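Nucleocapsid protein CP17 (Extra small virus, PDB 6JJA) builds the T=1 icosahedral shell of a single-stranded RNA satellite virus from sixty calcium-binding jelly-roll copies, and presumably encloses its genome. Local coordinates at residues I59-E64 against D158-V163; S66-L71 against T151-A156. One frame throughout, in Å; residues are numbered along the deposited sequence.

Overall arrangement
From the N terminus, strand 52-59 runs out into the loop 59-64, which turns into strand 68-72. The chain then passes through helix 73-80 and the middle strands before returning as strand 148-154, where contact 2 closes the inner loop. A loop of seven residues leads on to strand 162-171, and contact 1 closes the outer loop, so contact 2 is nested inside contact 1. Contact 1 packs the loop after strand 52-59 against the approach to strand 162-171, at the end of one jelly-roll sheet; contact 2 pairs two strands of the other. Their centres lie only 8 Å apart, and the sheets pack together here through Val163 on Ile152 and Ile59 on Leu71, all buried aliphatic side chains.

Contact 1 of 2, residues I59-E64 against D158-V163; sequences IDLSSE and DPVPVV
The ring of Pro161 has the CD1 methyl of Leu61 standing over one face, nearest to CG at 3.7 Å. At its edge, Pro161 CD meets the ring of Tyr69, while Thr154 of the same facing sheet also packs on the proline. A single leucine methyl serves two partners here, since CD1 also lies near Val163 CG2, the two side chains crossing at about a right angle. The chain leaves the extended course of strand 52-59 at Asp60 and Leu61, the latter with a positive phi of 62°. Leucine suits the place by its apolar, flexible reach into the buried space between the two sheets of the jelly roll, where it touches Tyr69 and Ile152.

On the outer flank of the contact, Val160 lies against the loop, one methyl toward Leu61 and the other toward Ser63, with Val160 CG2 3.8 Å from Ser63 CA. Farther along, Ile59 and Val163 meet through their side chains, crossing obliquely. A chi2 of 163° holds Ile59 CD1 extended, anti to CA, and it comes to 3.9 Å from Val163 CG1. These beta-branched residues suit extended chain and give compact apolar surfaces.

Pro161 has no N-H to offer a neighbouring strand, whereas Val162, just beyond it, pairs with Tyr98 on the next strand. No hydrogen bond joins the two segments, so loop 59-64 is held against 158-163 mainly by the burial of aliphatic groups, with Asp60 and Ser62 directed to the solvent side.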
# COMPACT_ATOMS: atom_id res chain seq x y z
N ILE A 59 -36.99 48.86 41.24
CA ILE A 59 -38.11 49.30 42.06
C ILE A 59 -37.58 50.17 43.19
O ILE A 59 -36.53 49.87 43.78
CB ILE A 59 -38.89 48.09 42.57
CG1 ILE A 59 -39.29 47.21 41.39
CG2 ILE A 59 -40.13 48.52 43.29
CD1 ILE A 59 -39.69 45.85 41.73
N ASP A 60 -38.31 51.24 43.50
CA ASP A 60 -37.79 52.32 44.34
C ASP A 60 -37.61 51.89 45.78
O ASP A 60 -36.54 52.07 46.37
CB ASP A 60 -38.70 53.55 44.26
CG ASP A 60 -40.13 53.24 44.66
OD1 ASP A 60 -40.39 52.12 45.15
OD2 ASP A 60 -41.00 54.11 44.48
N LEU A 61 -38.66 51.33 46.38
CA LEU A 61 -38.62 50.86 47.77
C LEU A 61 -38.34 52.01 48.74
O LEU A 61 -37.26 52.14 49.30
CB LEU A 61 -37.58 49.75 47.92
CG LEU A 61 -37.97 48.34 47.50
CD1 LEU A 61 -36.96 47.40 48.03
CD2 LEU A 61 -39.34 47.97 47.99
N SER A 62 -39.34 52.86 48.89
CA SER A 62 -39.26 53.92 49.90
C SER A 62 -38.90 53.32 51.26
O SER A 62 -39.36 52.24 51.62
CB SER A 62 -40.58 54.68 49.98
OG SER A 62 -40.86 55.36 48.77
N SER A 63 -38.08 54.05 52.00
CA SER A 63 -37.55 53.56 53.27
C SER A 63 -38.67 53.16 54.22
O SER A 63 -39.72 53.81 54.30
CB SER A 63 -36.67 54.62 53.93
OG SER A 63 -37.45 55.70 54.39
N GLU A 64 -38.42 52.09 54.97
CA GLU A 64 -39.35 51.57 55.95
C GLU A 64 -38.60 51.30 57.25
O GLU A 64 -37.53 50.68 57.24
CB GLU A 64 -40.02 50.28 55.48
CG GLU A 64 -40.79 50.40 54.18
CD GLU A 64 -41.72 51.60 54.16
OE1 GLU A 64 -41.70 52.35 53.16
OE2 GLU A 64 -42.47 51.79 55.14
N ASP A 158 -31.51 49.92 58.67
CA ASP A 158 -30.65 49.50 57.59
C ASP A 158 -30.99 50.28 56.33
O ASP A 158 -32.10 50.82 56.20
CB ASP A 158 -30.81 48.00 57.31
CG ASP A 158 -29.99 47.14 58.24
OD1 ASP A 158 -29.70 47.60 59.37
OD2 ASP A 158 -29.65 46.01 57.85
N PRO A 159 -30.07 50.36 55.38
CA PRO A 159 -30.39 51.02 54.12
C PRO A 159 -31.47 50.26 53.37
O PRO A 159 -31.80 49.12 53.68
CB PRO A 159 -29.06 51.00 53.36
CG PRO A 159 -28.03 50.76 54.37
CD PRO A 159 -28.67 49.93 55.42
N VAL A 160 -32.01 50.92 52.36
CA VAL A 160 -33.06 50.30 51.54
C VAL A 160 -32.42 49.30 50.59
O VAL A 160 -31.35 49.60 50.02
CB VAL A 160 -33.83 51.37 50.78
CG1 VAL A 160 -35.00 50.76 50.08
CG2 VAL A 160 -34.30 52.43 51.73
N PRO A 161 -33.01 48.13 50.39
CA PRO A 161 -32.43 47.17 49.46
C PRO A 161 -32.72 47.53 48.01
O PRO A 161 -33.47 48.44 47.68
CB PRO A 161 -33.11 45.86 49.85
CG PRO A 161 -34.38 46.28 50.42
CD PRO A 161 -34.13 47.54 51.14
N VAL A 162 -32.09 46.75 47.14
CA VAL A 162 -32.17 46.93 45.70
C VAL A 162 -32.89 45.73 45.12
O VAL A 162 -32.52 44.58 45.39
CB VAL A 162 -30.77 47.10 45.10
CG1 VAL A 162 -30.75 46.83 43.65
CG2 VAL A 162 -30.27 48.47 45.34
N VAL A 163 -33.93 45.99 44.35
CA VAL A 163 -34.78 44.95 43.79
C VAL A 163 -34.67 45.01 42.27
O VAL A 163 -34.85 46.07 41.67
CB VAL A 163 -36.23 45.09 44.24
CG1 VAL A 163 -37.04 43.90 43.82
CG2 VAL A 163 -36.29 45.22 45.70

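Contact 2 of 2, residues S66-L71 against T151-A156; sequences SGIYTL and TITTTA
Tyr69 and Thr154 meet through their first torsions: in Tyr69, CG stands beside the backbone N (chi1 -53°), and in Thr154 a chi1 of 76° puts OG1 between N and the carbonyl carbon. OG1 lies at the edge of the tyrosine ring, in its plane, 3.3 Å from CE2. The two strands are antiparallel neighbours in one sheet of the jelly roll, with 68-72 at its margin and strand 104-110 beyond 148-154.

Tyr69 and Ile152 form a hydrogen-bonded pair. Tyr69 N donates to Ile152 O at 2.7 Å and 169°, and Ile152 N returns a bond to Tyr69 O at 2.9 Å. On the buried face, Leu71 CD2 rests 3.5 Å from Ile152 CD1, as suits the interior between the sheets. The other face carries Ile68, Thr70, Thr151 and Thr153, the threonine hydroxyls fitting a more exposed surface; there Ile68 CG2 meets Thr151 CG2 at 3.8 Å.

Gly67, just before the strand, has a positive phi, and a CB there would run into Thr154 O. Its O accepts Thr154 N at 2.7 Å, while Gly67 CA lies 3.2 Å from Thr154 O in a CA-H...O contact.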
# COMPACT_ATOMS: atom_id res chain seq x y z
N SER A 66 -39.80 49.58 59.86
CA SER A 66 -40.00 48.20 60.28
C SER A 66 -38.89 47.29 59.79
O SER A 66 -38.66 46.23 60.38
CB SER A 66 -41.34 47.71 59.75
OG SER A 66 -41.54 46.34 60.06
N GLY A 67 -38.18 47.69 58.74
CA GLY A 67 -37.23 46.82 58.09
C GLY A 67 -37.82 45.87 57.08
O GLY A 67 -37.09 45.04 56.53
N ILE A 68 -39.12 45.96 56.82
CA ILE A 68 -39.82 45.03 55.95
C ILE A 68 -40.36 45.81 54.76
O ILE A 68 -41.11 46.78 54.94
CB ILE A 68 -40.95 44.30 56.68
CG1 ILE A 68 -40.40 43.55 57.89
CG2 ILE A 68 -41.62 43.32 55.76
CD1 ILE A 68 -41.43 43.29 58.92
N TYR A 69 -40.00 45.37 53.56
CA TYR A 69 -40.33 46.07 52.33
C TYR A 69 -41.22 45.15 51.50
O TYR A 69 -40.75 44.14 50.97
CB TYR A 69 -39.08 46.47 51.57
CG TYR A 69 -38.11 47.26 52.41
CD1 TYR A 69 -38.23 48.63 52.55
CD2 TYR A 69 -37.09 46.63 53.09
CE1 TYR A 69 -37.36 49.34 53.33
CE2 TYR A 69 -36.21 47.33 53.87
CZ TYR A 69 -36.36 48.69 53.99
OH TYR A 69 -35.48 49.40 54.77
N THR A 70 -42.48 45.51 51.39
CA THR A 70 -43.48 44.68 50.74
C THR A 70 -43.60 45.06 49.27
O THR A 70 -43.77 46.24 48.95
CB THR A 70 -44.82 44.84 51.45
OG1 THR A 70 -44.70 44.44 52.82
CG2 THR A 70 -45.84 44.01 50.80
N LEU A 71 -43.51 44.07 48.40
CA LEU A 71 -43.66 44.26 46.96
C LEU A 71 -45.06 43.82 46.57
O LEU A 71 -45.35 42.63 46.50
CB LEU A 71 -42.62 43.48 46.17
CG LEU A 71 -41.27 44.12 45.86
CD1 LEU A 71 -41.44 45.41 45.10
CD2 LEU A 71 -40.50 44.35 47.10
N THR A 151 -41.94 39.73 49.46
CA THR A 151 -41.67 40.46 50.69
C THR A 151 -40.20 40.37 51.00
O THR A 151 -39.61 39.29 51.00
CB THR A 151 -42.50 39.90 51.84
OG1 THR A 151 -43.88 39.88 51.46
CG2 THR A 151 -42.34 40.75 53.05
N ILE A 152 -39.60 41.53 51.26
CA ILE A 152 -38.19 41.64 51.60
C ILE A 152 -38.09 42.08 53.04
O ILE A 152 -38.83 42.97 53.48
CB ILE A 152 -37.47 42.63 50.67
CG1 ILE A 152 -37.68 42.26 49.22
CG2 ILE A 152 -36.02 42.59 50.96
CD1 ILE A 152 -37.31 43.35 48.29
N THR A 153 -37.19 41.46 53.78
CA THR A 153 -37.03 41.72 55.20
C THR A 153 -35.55 41.98 55.47
O THR A 153 -34.72 41.08 55.34
CB THR A 153 -37.55 40.56 56.02
OG1 THR A 153 -38.94 40.35 55.73
CG2 THR A 153 -37.38 40.82 57.49
N THR A 154 -35.24 43.22 55.84
CA THR A 154 -33.92 43.58 56.30
C THR A 154 -34.01 44.03 57.75
O THR A 154 -35.06 44.48 58.22
CB THR A 154 -33.31 44.70 55.45
OG1 THR A 154 -33.92 45.95 55.78
CG2 THR A 154 -33.52 44.43 53.99
N THR A 155 -32.90 43.89 58.47
CA THR A 155 -32.85 44.36 59.84
C THR A 155 -33.20 45.84 59.89
O THR A 155 -32.84 46.62 59.01
CB THR A 155 -31.46 44.13 60.42
OG1 THR A 155 -31.26 42.73 60.64
CG2 THR A 155 -31.31 44.87 61.73
N ALA A 156 -33.94 46.23 60.92
CA ALA A 156 -34.32 47.62 61.07
C ALA A 156 -33.08 48.49 61.21
O ALA A 156 -32.01 48.03 61.60
CB ALA A 156 -35.22 47.79 62.29